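Local atomic coordinates of D-mannose isomerase (Marinomonas mediterranea, PDB entry 5X32), a protein that catalyses the reversible isomerisation of D-mannose to D-fructose and, less efficiently, acts on D-lyxose, while leaving D-glucose untouched. Residues T56-L67 against F117-I128; S168-N176 against V219-W227. All coordinates share one frame; numbering follows the deposited sequence.

Interaction 1 of 2, residues T56-L67 against F117-I128; sequences TRFIFNFAQAYL and FVILAYSNALQI. With PO4 (phosphate ion), chain C.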
loop_
_atom_site.group_PDB
_atom_site.type_symbol
_atom_site.label_atom_id
_atom_site.label_comp_id
_atom_site.label_asym_id
_atom_site.label_seq_id
_atom_site.Cartn_x
_atom_site.Cartn_y
_atom_site.Cartn_z
ATOM N N THR A 56 -0.187 2.765 11.409
ATOM C CA THR A 56 1.085 2.865 10.709
ATOM C C THR A 56 0.971 3.744 9.466
ATOM O O THR A 56 1.847 4.574 9.188
ATOM C CB THR A 56 1.642 1.457 10.318
ATOM O OG1 THR A 56 0.694 0.768 9.503
ATOM C CG2 THR A 56 1.909 0.594 11.543
ATOM N N ARG A 57 -0.121 3.603 8.729
ATOM C CA ARG A 57 -0.210 4.319 7.464
ATOM C C ARG A 57 -0.244 5.816 7.702
ATOM O O ARG A 57 0.314 6.564 6.898
ATOM C CB ARG A 57 -1.433 3.876 6.659
ATOM C CG ARG A 57 -1.192 2.584 5.923
ATOM C CD ARG A 57 -2.371 2.204 5.061
ATOM N NE ARG A 57 -2.210 0.857 4.537
ATOM C CZ ARG A 57 -2.967 0.342 3.577
ATOM N NH1 ARG A 57 -3.916 1.085 3.032
ATOM N NH2 ARG A 57 -2.767 -0.901 3.144
ATOM N N PHE A 58 -0.851 6.251 8.814
ATOM C CA PHE A 58 -0.880 7.690 9.115
ATOM C C PHE A 58 0.527 8.193 9.420
ATOM O O PHE A 58 0.892 9.325 9.071
ATOM C CB PHE A 58 -1.811 7.993 10.291
ATOM C CG PHE A 58 -3.226 8.293 9.876
ATOM C CD1 PHE A 58 -3.508 9.378 9.063
ATOM C CD2 PHE A 58 -4.271 7.489 10.287
ATOM C CE1 PHE A 58 -4.797 9.661 8.678
ATOM C CE2 PHE A 58 -5.567 7.776 9.909
ATOM C CZ PHE A 58 -5.828 8.861 9.103
ATOM N N ILE A 59 1.334 7.315 10.003
ATOM C CA ILE A 59 2.725 7.639 10.246
ATOM C C ILE A 59 3.397 7.871 8.914
ATOM O O ILE A 59 4.070 8.893 8.732
ATOM C CB ILE A 59 3.442 6.534 11.032
ATOM C CG1 ILE A 59 3.000 6.603 12.501
ATOM C CG2 ILE A 59 4.959 6.696 10.930
ATOM C CD1 ILE A 59 3.411 5.424 13.328
ATOM N N PHE A 60 3.162 6.970 7.963
ATOM C CA PHE A 60 3.650 7.197 6.607
ATOM C C PHE A 60 3.195 8.557 6.038
ATOM O O PHE A 60 4.006 9.305 5.480
ATOM C CB PHE A 60 3.181 6.065 5.683
ATOM C CG PHE A 60 3.556 6.269 4.253
ATOM C CD1 PHE A 60 2.739 6.988 3.401
ATOM C CD2 PHE A 60 4.753 5.776 3.768
ATOM C CE1 PHE A 60 3.110 7.187 2.087
ATOM C CE2 PHE A 60 5.120 5.972 2.457
ATOM C CZ PHE A 60 4.302 6.671 1.617
ATOM N N ASN A 61 1.907 8.868 6.190
ATOM C CA ASN A 61 1.364 10.139 5.720
ATOM C C ASN A 61 2.179 11.314 6.202
ATOM O O ASN A 61 2.776 12.054 5.415
ATOM C CB ASN A 61 -0.063 10.356 6.221
ATOM C CG ASN A 61 -1.100 9.595 5.438
ATOM O OD1 ASN A 61 -0.807 8.585 4.777
ATOM N ND2 ASN A 61 -2.348 10.076 5.516
ATOM N N PHE A 62 2.232 11.462 7.522
ATOM C CA PHE A 62 2.776 12.691 8.092
ATOM C C PHE A 62 4.280 12.744 7.901
ATOM O O PHE A 62 4.840 13.818 7.671
ATOM C CB PHE A 62 2.402 12.811 9.565
ATOM C CG PHE A 62 0.946 13.097 9.780
ATOM C CD1 PHE A 62 0.400 14.303 9.376
ATOM C CD2 PHE A 62 0.123 12.157 10.375
ATOM C CE1 PHE A 62 -0.940 14.577 9.567
ATOM C CE2 PHE A 62 -1.212 12.412 10.559
ATOM C CZ PHE A 62 -1.748 13.633 10.162
ATOM N N ALA A 63 4.931 11.587 7.949
ATOM C CA ALA A 63 6.368 11.556 7.710
ATOM C C ALA A 63 6.696 12.009 6.291
ATOM O O ALA A 63 7.497 12.921 6.097
ATOM C CB ALA A 63 6.922 10.182 7.975
ATOM N N GLN A 64 6.057 11.384 5.304
ATOM C CA GLN A 64 6.286 11.741 3.904
ATOM C C GLN A 64 5.974 13.226 3.638
ATOM O O GLN A 64 6.725 13.926 2.920
ATOM C CB GLN A 64 5.441 10.848 3.003
ATOM C CG GLN A 64 5.919 9.408 2.932
ATOM C CD GLN A 64 7.297 9.302 2.361
ATOM O OE1 GLN A 64 7.610 9.923 1.344
ATOM N NE2 GLN A 64 8.146 8.529 3.020
ATOM N N ALA A 65 4.898 13.720 4.250
ATOM C CA ALA A 65 4.541 15.123 4.083
ATOM C C ALA A 65 5.623 16.016 4.683
ATOM O O ALA A 65 5.940 17.073 4.153
ATOM C CB ALA A 65 3.201 15.418 4.716
ATOM N N TYR A 66 6.199 15.584 5.795
ATOM C CA TYR A 66 7.250 16.379 6.402
ATOM C C TYR A 66 8.501 16.368 5.542
ATOM O O TYR A 66 9.173 17.383 5.392
ATOM C CB TYR A 66 7.575 15.882 7.807
ATOM C CG TYR A 66 8.831 16.505 8.368
ATOM C CD1 TYR A 66 8.827 17.822 8.833
ATOM C CD2 TYR A 66 10.016 15.782 8.435
ATOM C CE1 TYR A 66 9.968 18.395 9.337
ATOM C CE2 TYR A 66 11.161 16.344 8.942
ATOM C CZ TYR A 66 11.135 17.651 9.394
ATOM O OH TYR A 66 12.285 18.213 9.900
ATOM N N LEU A 67 8.810 15.215 4.970
ATOM C CA LEU A 67 10.000 15.096 4.150
ATOM C C LEU A 67 9.889 15.952 2.896
ATOM O O LEU A 67 10.905 16.417 2.379
ATOM C CB LEU A 67 10.248 13.633 3.783
ATOM C CG LEU A 67 10.810 12.843 4.965
ATOM C CD1 LEU A 67 10.937 11.365 4.665
ATOM C CD2 LEU A 67 12.147 13.440 5.427
ATOM N N PHE A 117 3.750 -3.243 7.638
ATOM C CA PHE A 117 3.480 -1.813 7.757
ATOM C C PHE A 117 4.152 -1.197 8.996
ATOM O O PHE A 117 4.451 0.010 9.022
ATOM C CB PHE A 117 1.982 -1.544 7.743
ATOM C CG PHE A 117 1.444 -1.328 6.364
ATOM C CD1 PHE A 117 1.754 -0.176 5.671
ATOM C CD2 PHE A 117 0.637 -2.275 5.759
ATOM C CE1 PHE A 117 1.280 0.027 4.386
ATOM C CE2 PHE A 117 0.156 -2.080 4.470
ATOM C CZ PHE A 117 0.472 -0.920 3.789
ATOM N N VAL A 118 4.424 -2.027 10.007
ATOM C CA VAL A 118 5.165 -1.578 11.177
ATOM C C VAL A 118 6.595 -1.202 10.755
ATOM O O VAL A 118 7.100 -0.123 11.118
ATOM C CB VAL A 118 5.194 -2.657 12.286
ATOM C CG1 VAL A 118 6.228 -2.306 13.364
ATOM C CG2 VAL A 118 3.828 -2.776 12.934
ATOM N N ILE A 119 7.221 -2.060 9.948
ATOM C CA ILE A 119 8.536 -1.764 9.379
ATOM C C ILE A 119 8.512 -0.508 8.503
ATOM O O ILE A 119 9.399 0.342 8.603
ATOM C CB ILE A 119 9.067 -2.958 8.555
ATOM C CG1 ILE A 119 9.557 -4.058 9.494
ATOM C CG2 ILE A 119 10.211 -2.535 7.640
ATOM C CD1 ILE A 119 9.976 -5.311 8.799
ATOM N N LEU A 120 7.479 -0.368 7.678
ATOM C CA LEU A 120 7.342 0.818 6.836
ATOM C C LEU A 120 7.307 2.091 7.676
ATOM O O LEU A 120 8.040 3.070 7.407
ATOM C CB LEU A 120 6.079 0.718 5.979
ATOM C CG LEU A 120 5.886 1.876 5.003
ATOM C CD1 LEU A 120 6.881 1.799 3.853
ATOM C CD2 LEU A 120 4.443 1.954 4.516
ATOM N N ALA A 121 6.471 2.060 8.713
ATOM C CA ALA A 121 6.349 3.193 9.626
ATOM C C ALA A 121 7.686 3.493 10.318
ATOM O O ALA A 121 8.082 4.656 10.414
ATOM C CB ALA A 121 5.260 2.940 10.665
ATOM N N TYR A 122 8.402 2.462 10.770
ATOM C CA TYR A 122 9.704 2.715 11.409
ATOM C C TYR A 122 10.711 3.307 10.430
ATOM O O TYR A 122 11.463 4.203 10.827
ATOM C CB TYR A 122 10.283 1.443 12.063
ATOM C CG TYR A 122 9.539 1.057 13.326
ATOM C CD1 TYR A 122 8.820 2.009 14.030
ATOM C CD2 TYR A 122 9.509 -0.258 13.781
ATOM C CE1 TYR A 122 8.120 1.679 15.167
ATOM C CE2 TYR A 122 8.809 -0.600 14.923
ATOM C CZ TYR A 122 8.115 0.377 15.615
ATOM O OH TYR A 122 7.398 0.072 16.751
ATOM N N SER A 123 10.708 2.851 9.166
ATOM C CA SER A 123 11.564 3.467 8.151
ATOM C C SER A 123 11.295 4.956 8.124
ATOM O O SER A 123 12.207 5.767 8.270
ATOM C CB SER A 123 11.314 2.898 6.752
ATOM O OG SER A 123 11.574 1.513 6.684
ATOM N N ASN A 124 10.025 5.320 8.019
ATOM C CA ASN A 124 9.714 6.737 7.922
ATOM C C ASN A 124 10.133 7.521 9.175
ATOM O O ASN A 124 10.643 8.663 9.082
ATOM C CB ASN A 124 8.232 6.910 7.616
ATOM C CG ASN A 124 7.946 6.737 6.140
ATOM O OD1 ASN A 124 8.013 7.697 5.373
ATOM N ND2 ASN A 124 7.682 5.494 5.721
ATOM N N ALA A 125 9.945 6.898 10.338
ATOM C CA ALA A 125 10.429 7.475 11.589
ATOM C C ALA A 125 11.917 7.781 11.473
ATOM O O ALA A 125 12.362 8.885 11.784
ATOM C CB ALA A 125 10.169 6.540 12.761
ATOM N N LEU A 126 12.680 6.790 11.033
ATOM C CA LEU A 126 14.112 6.961 10.868
ATOM C C LEU A 126 14.448 8.123 9.946
ATOM O O LEU A 126 15.268 8.970 10.312
ATOM C CB LEU A 126 14.757 5.685 10.329
ATOM C CG LEU A 126 16.274 5.785 10.184
ATOM C CD1 LEU A 126 16.895 5.880 11.539
ATOM C CD2 LEU A 126 16.846 4.618 9.415
ATOM N N GLN A 127 13.803 8.184 8.778
ATOM C CA GLN A 127 14.192 9.195 7.805
ATOM C C GLN A 127 13.829 10.573 8.308
ATOM O O GLN A 127 14.382 11.536 7.802
ATOM C CB GLN A 127 13.541 9.025 6.434
ATOM C CG GLN A 127 13.005 7.667 6.153
ATOM C CD GLN A 127 12.875 7.386 4.662
ATOM O OE1 GLN A 127 13.866 7.194 3.941
ATOM N NE2 GLN A 127 11.668 7.599 4.157
ATOM N N ILE A 128 12.858 10.697 9.223
ATOM C CA ILE A 128 12.618 12.030 9.810
ATOM C C ILE A 128 13.446 12.284 11.105
ATOM O O ILE A 128 13.250 13.284 11.816
ATOM C CB ILE A 128 11.114 12.301 10.129
ATOM C CG1 ILE A 128 10.510 11.268 11.084
ATOM C CG2 ILE A 128 10.294 12.353 8.867
ATOM C CD1 ILE A 128 9.089 11.629 11.553
HETATM P P PO4 C . -3.551 -4.041 -0.403
HETATM O O1 PO4 C . -3.173 -5.491 -0.191
HETATM O O2 PO4 C . -4.974 -3.971 -0.935
HETATM O O3 PO4 C . -2.643 -3.332 -1.395
HETATM O O4 PO4 C . -3.413 -3.367 0.939
#

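Interaction 2 of 2, residues S168-N176 against V219-W227; sequences SPYRGQNAN and VWEHYTNDW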
loop_
_atom_site.group_PDB
_atom_site.type_symbol
_atom_site.label_atom_id
_atom_site.label_comp_id
_atom_site.label_asym_id
_atom_site.label_seq_id
_atom_site.Cartn_x
_atom_site.Cartn_y
_atom_site.Cartn_z
ATOM N N SER A 168 -1.502 -20.251 11.087
ATOM C CA SER A 168 -2.548 -20.396 10.097
ATOM C C SER A 168 -2.030 -21.180 8.899
ATOM O O SER A 168 -0.897 -20.970 8.466
ATOM C CB SER A 168 -3.059 -19.029 9.655
ATOM O OG SER A 168 -4.311 -19.152 9.010
ATOM N N PRO A 169 -2.860 -22.094 8.372
ATOM C CA PRO A 169 -2.513 -22.842 7.161
ATOM C C PRO A 169 -2.458 -21.910 5.958
ATOM O O PRO A 169 -1.947 -22.295 4.907
ATOM C CB PRO A 169 -3.667 -23.846 6.997
ATOM C CG PRO A 169 -4.528 -23.709 8.223
ATOM C CD PRO A 169 -4.207 -22.415 8.876
ATOM N N TYR A 170 -2.994 -20.700 6.106
ATOM C CA TYR A 170 -3.116 -19.806 4.962
ATOM C C TYR A 170 -1.761 -19.244 4.535
ATOM O O TYR A 170 -0.928 -18.877 5.373
ATOM C CB TYR A 170 -4.081 -18.649 5.262
ATOM C CG TYR A 170 -4.284 -17.721 4.082
ATOM C CD1 TYR A 170 -5.134 -18.081 3.044
ATOM C CD2 TYR A 170 -3.597 -16.501 3.982
ATOM C CE1 TYR A 170 -5.324 -17.254 1.938
ATOM C CE2 TYR A 170 -3.777 -15.660 2.877
ATOM C CZ TYR A 170 -4.644 -16.053 1.857
ATOM O OH TYR A 170 -4.846 -15.266 0.745
ATOM N N ARG A 171 -1.551 -19.203 3.223
ATOM C CA ARG A 171 -0.450 -18.454 2.637
ATOM C C ARG A 171 -1.038 -17.480 1.630
ATOM O O ARG A 171 -2.000 -17.803 0.925
ATOM C CB ARG A 171 0.570 -19.370 1.968
ATOM C CG ARG A 171 1.182 -20.387 2.896
ATOM C CD ARG A 171 2.020 -19.703 3.950
ATOM N NE ARG A 171 2.626 -20.650 4.878
ATOM C CZ ARG A 171 1.972 -21.213 5.892
ATOM N NH1 ARG A 171 0.676 -20.976 6.063
ATOM N NH2 ARG A 171 2.599 -22.047 6.710
ATOM N N GLY A 172 -0.497 -16.270 1.597
ATOM C CA GLY A 172 -1.032 -15.255 0.723
ATOM C C GLY A 172 0.053 -14.406 0.124
ATOM O O GLY A 172 1.085 -14.179 0.744
ATOM N N GLN A 173 -0.201 -13.918 -1.080
ATOM C CA GLN A 173 0.728 -13.054 -1.782
ATOM C C GLN A 173 0.850 -11.674 -1.124
ATOM O O GLN A 173 1.914 -11.054 -1.132
ATOM C CB GLN A 173 0.270 -12.896 -3.231
ATOM C CG GLN A 173 0.960 -11.767 -3.929
ATOM C CD GLN A 173 0.155 -10.502 -3.922
ATOM O OE1 GLN A 173 -1.067 -10.518 -3.793
ATOM N NE2 GLN A 173 0.840 -9.389 -4.038
ATOM N N ASN A 174 -0.264 -11.196 -0.578
ATOM C CA ASN A 174 -0.406 -9.828 -0.072
ATOM C C ASN A 174 0.629 -9.378 0.962
ATOM O O ASN A 174 1.251 -8.290 0.858
ATOM C CB ASN A 174 -1.788 -9.685 0.535
ATOM C CG ASN A 174 -2.605 -8.655 -0.169
ATOM O OD1 ASN A 174 -2.066 -7.856 -0.933
ATOM N ND2 ASN A 174 -3.917 -8.668 0.056
ATOM N N ALA A 175 0.806 -10.224 1.965
ATOM C CA ALA A 175 1.758 -9.926 3.008
ATOM C C ALA A 175 3.150 -9.822 2.382
ATOM O O ALA A 175 3.930 -8.936 2.723
ATOM C CB ALA A 175 1.712 -10.995 4.117
ATOM N N ASN A 176 3.452 -10.698 1.434
ATOM C CA ASN A 176 4.763 -10.642 0.790
ATOM C C ASN A 176 4.957 -9.422 -0.110
ATOM O O ASN A 176 6.055 -8.865 -0.191
ATOM C CB ASN A 176 5.015 -11.943 0.038
ATOM C CG ASN A 176 5.033 -13.133 0.976
ATOM O OD1 ASN A 176 5.976 -13.305 1.747
ATOM N ND2 ASN A 176 3.986 -13.947 0.934
ATOM N N VAL A 219 -0.131 -12.742 -10.770
ATOM C CA VAL A 219 -0.086 -13.096 -9.348
ATOM C C VAL A 219 -1.465 -13.332 -8.752
ATOM O O VAL A 219 -2.313 -12.451 -8.754
ATOM C CB VAL A 219 0.616 -12.038 -8.528
ATOM C CG1 VAL A 219 0.917 -12.593 -7.168
ATOM C CG2 VAL A 219 1.891 -11.603 -9.235
ATOM N N TRP A 220 -1.665 -14.547 -8.258
ATOM C CA TRP A 220 -2.904 -14.990 -7.646
ATOM C C TRP A 220 -2.809 -14.701 -6.143
ATOM O O TRP A 220 -1.707 -14.639 -5.598
ATOM C CB TRP A 220 -3.109 -16.481 -7.941
ATOM C CG TRP A 220 -4.393 -17.074 -7.476
ATOM C CD1 TRP A 220 -4.589 -17.843 -6.359
ATOM C CD2 TRP A 220 -5.661 -16.991 -8.134
ATOM N NE1 TRP A 220 -5.911 -18.220 -6.271
ATOM C CE2 TRP A 220 -6.589 -17.707 -7.347
ATOM C CE3 TRP A 220 -6.110 -16.359 -9.298
ATOM C CZ2 TRP A 220 -7.933 -17.815 -7.696
ATOM C CZ3 TRP A 220 -7.444 -16.464 -9.639
ATOM C CH2 TRP A 220 -8.338 -17.191 -8.846
ATOM N N GLU A 221 -3.941 -14.494 -5.477
ATOM C CA GLU A 221 -3.890 -14.012 -4.102
ATOM C C GLU A 221 -3.633 -15.125 -3.088
ATOM O O GLU A 221 -2.835 -14.970 -2.150
ATOM C CB GLU A 221 -5.193 -13.282 -3.720
ATOM C CG GLU A 221 -5.555 -12.020 -4.517
ATOM C CD GLU A 221 -4.584 -10.866 -4.282
ATOM O OE1 GLU A 221 -3.982 -10.799 -3.191
ATOM O OE2 GLU A 221 -4.493 -9.964 -5.141
ATOM N N HIS A 222 -4.306 -16.250 -3.297
ATOM C CA HIS A 222 -4.443 -17.271 -2.267
ATOM C C HIS A 222 -3.705 -18.586 -2.532
ATOM O O HIS A 222 -3.884 -19.236 -3.569
ATOM C CB HIS A 222 -5.932 -17.538 -2.059
ATOM C CG HIS A 222 -6.744 -16.280 -1.929
ATOM N ND1 HIS A 222 -6.821 -15.576 -0.744
ATOM C CD2 HIS A 222 -7.492 -15.600 -2.824
ATOM C CE1 HIS A 222 -7.591 -14.516 -0.919
ATOM N NE2 HIS A 222 -8.007 -14.501 -2.168
ATOM N N TYR A 223 -2.896 -18.987 -1.556
ATOM C CA TYR A 223 -2.093 -20.194 -1.674
ATOM C C TYR A 223 -2.221 -21.068 -0.433
ATOM O O TYR A 223 -2.433 -20.569 0.680
ATOM C CB TYR A 223 -0.617 -19.858 -1.916
ATOM C CG TYR A 223 -0.372 -18.966 -3.117
ATOM C CD1 TYR A 223 -0.433 -17.583 -3.002
ATOM C CD2 TYR A 223 -0.124 -19.506 -4.370
ATOM C CE1 TYR A 223 -0.217 -16.766 -4.084
ATOM C CE2 TYR A 223 0.088 -18.687 -5.471
ATOM C CZ TYR A 223 0.035 -17.316 -5.315
ATOM O OH TYR A 223 0.237 -16.480 -6.387
ATOM N N THR A 224 -2.095 -22.378 -0.639
ATOM C CA THR A 224 -2.094 -23.357 0.442
ATOM C C THR A 224 -0.780 -23.288 1.189
ATOM O O THR A 224 0.158 -22.652 0.713
ATOM C CB THR A 224 -2.346 -24.779 -0.100
ATOM O OG1 THR A 224 -1.182 -25.246 -0.805
ATOM C CG2 THR A 224 -3.553 -24.770 -1.049
ATOM N N ASN A 225 -0.696 -23.936 2.350
ATOM C CA ASN A 225 0.554 -23.913 3.116
ATOM C C ASN A 225 1.699 -24.630 2.392
ATOM O O ASN A 225 2.833 -24.594 2.866
ATOM C CB ASN A 225 0.369 -24.481 4.532
ATOM C CG ASN A 225 -0.291 -25.836 4.543
ATOM O OD1 ASN A 225 -1.157 -26.131 3.711
ATOM N ND2 ASN A 225 0.101 -26.672 5.505
ATOM N N ASP A 226 1.399 -25.261 1.251
ATOM C CA ASP A 226 2.435 -25.780 0.352
ATOM C C ASP A 226 2.980 -24.676 -0.535
ATOM O O ASP A 226 4.032 -24.835 -1.152
ATOM C CB ASP A 226 1.863 -26.817 -0.629
ATOM C CG ASP A 226 1.342 -28.056 0.035
ATOM O OD1 ASP A 226 1.755 -28.340 1.183
ATOM O OD2 ASP A 226 0.516 -28.746 -0.623
ATOM N N TRP A 227 2.267 -23.551 -0.544
ATOM C CA TRP A 227 2.450 -22.473 -1.516
ATOM C C TRP A 227 2.070 -22.984 -2.910
ATOM O O TRP A 227 2.599 -22.523 -3.922
ATOM C CB TRP A 227 3.859 -21.887 -1.496
ATOM C CG TRP A 227 4.066 -20.893 -0.385
ATOM C CD1 TRP A 227 4.759 -21.089 0.767
ATOM C CD2 TRP A 227 3.572 -19.546 -0.330
ATOM N NE1 TRP A 227 4.739 -19.946 1.537
ATOM C CE2 TRP A 227 4.016 -18.985 0.882
ATOM C CE3 TRP A 227 2.802 -18.758 -1.193
ATOM C CZ2 TRP A 227 3.710 -17.673 1.258
ATOM C CZ3 TRP A 227 2.496 -17.456 -0.818
ATOM C CH2 TRP A 227 2.956 -16.926 0.394
#

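Interaction 1 of 2, residues T56-L67 against F117-I128
Thr56 and Ala63 face Ala121 and Asn124 along the seam of two near-parallel helices, whose segment axes approach to 8.5 Å and cross at 26°. The helices pack closely at small, buried side chains: Ala63 CB lies 3.5 Å from Asn124 CB, and Ala121 CB touches both Thr56 CB and Ile59 CG2. Thr56 and Phe117 bury most here. Asn124 ND2 bonds back to Leu120 O (3.0 Å) in its own helix; OD1 appears to accept from Gln64 NE2, the amides almost perpendicular, at a modelled length too short to be reliable. Near the probable active site, the extended chain of Arg57 carries NE over one face of the Phe117 ring, and NH2 makes a weak hydrogen bond to O4 of a phosphate ion, probably from the crystallisation liquor. The other end is looser: exposed Leu67 brings CD1 to 3.9 Å from Gln127 CB, although Ile128 CG2 still reaches the Tyr66 ring. The two are neighbouring inner helices of the (alpha/alpha)6 barrel typical of this family, with outer helix 72-89 behind Ile59 and Tyr66, inner helix 173-190 against Leu120, and inner helix 379-390, with the probable catalytic His380, against Arg57.

Interaction 2 of 2, residues S168-N176 against V219-W227
The aliphatic stem of Arg171 packs on the indole of Trp227, and the arginine can be read atom by atom. Its CB stands 3.5 Å from the centroid of the six-membered ring of Trp227 and only 7° off the ring normal, a CH-pi contact over the face. CG, turned away from the carbonyl carbon (chi1 -59°), lies 3.3 Å from Thr224 O. The bend at chi2 then keeps CD on the same side of the indole plane as CB, close to CE2 and 3.6 Å from Trp227 NE1. NE forms a salt bridge with Glu150. At the tip, one face of the guanidinium covers Asn225 CB, while NH1 donates to two carbonyls of its own segment, Ser168 O at 2.9 Å and Tyr170 O at 2.7 Å.

The backbones meet as a minimal antiparallel ladder. Arg171 and Tyr223 are the hydrogen-bonded pair (Tyr223 N to Arg171 O 2.9 Å), Gly172 and His222 the non-hydrogen-bonded one. Beyond them Gln173 N donates nearly straight to Glu221 O at 3.0 Å. At the opposite end a type I turn from Thr224 to Trp227, with an ST turn at Thr224, brings the indole back against Arg171.

On the side of the ladder that carries His222, the Tyr170 ring lies beside Gly172 and meets the imidazole rim to rim. Its OH is hydrogen-bonded to His222 ND1, though the modelled length is very short and doubtful. Glu221 turns its carboxylate toward the probable active site, where OE2 is hydrogen-bonded to ND1 of His251, a proton donor/acceptor by similarity.

In the fold
From the N terminus, the chain runs through helix 52-69, passes out along helix 72-89 and the strands 99-101 and 104-111, and returns as helix 112-127; interaction 1 closes that excursion. Helix 133-147 and strand 155-160 follow before interaction 2 opens at residue 168. Its loop consists mainly of helices 173-190 and 193-212 and is closed by the segment 219-227. The two loops are therefore in series, neither nested nor crossed, and their nearest atoms are about 7 Å apart. Interaction 1 joins helix to helix within the barrel, whereas interaction 2 ties the connections at one end of it. Both border the probable catalytic pocket, one beside His380, the other beside His251.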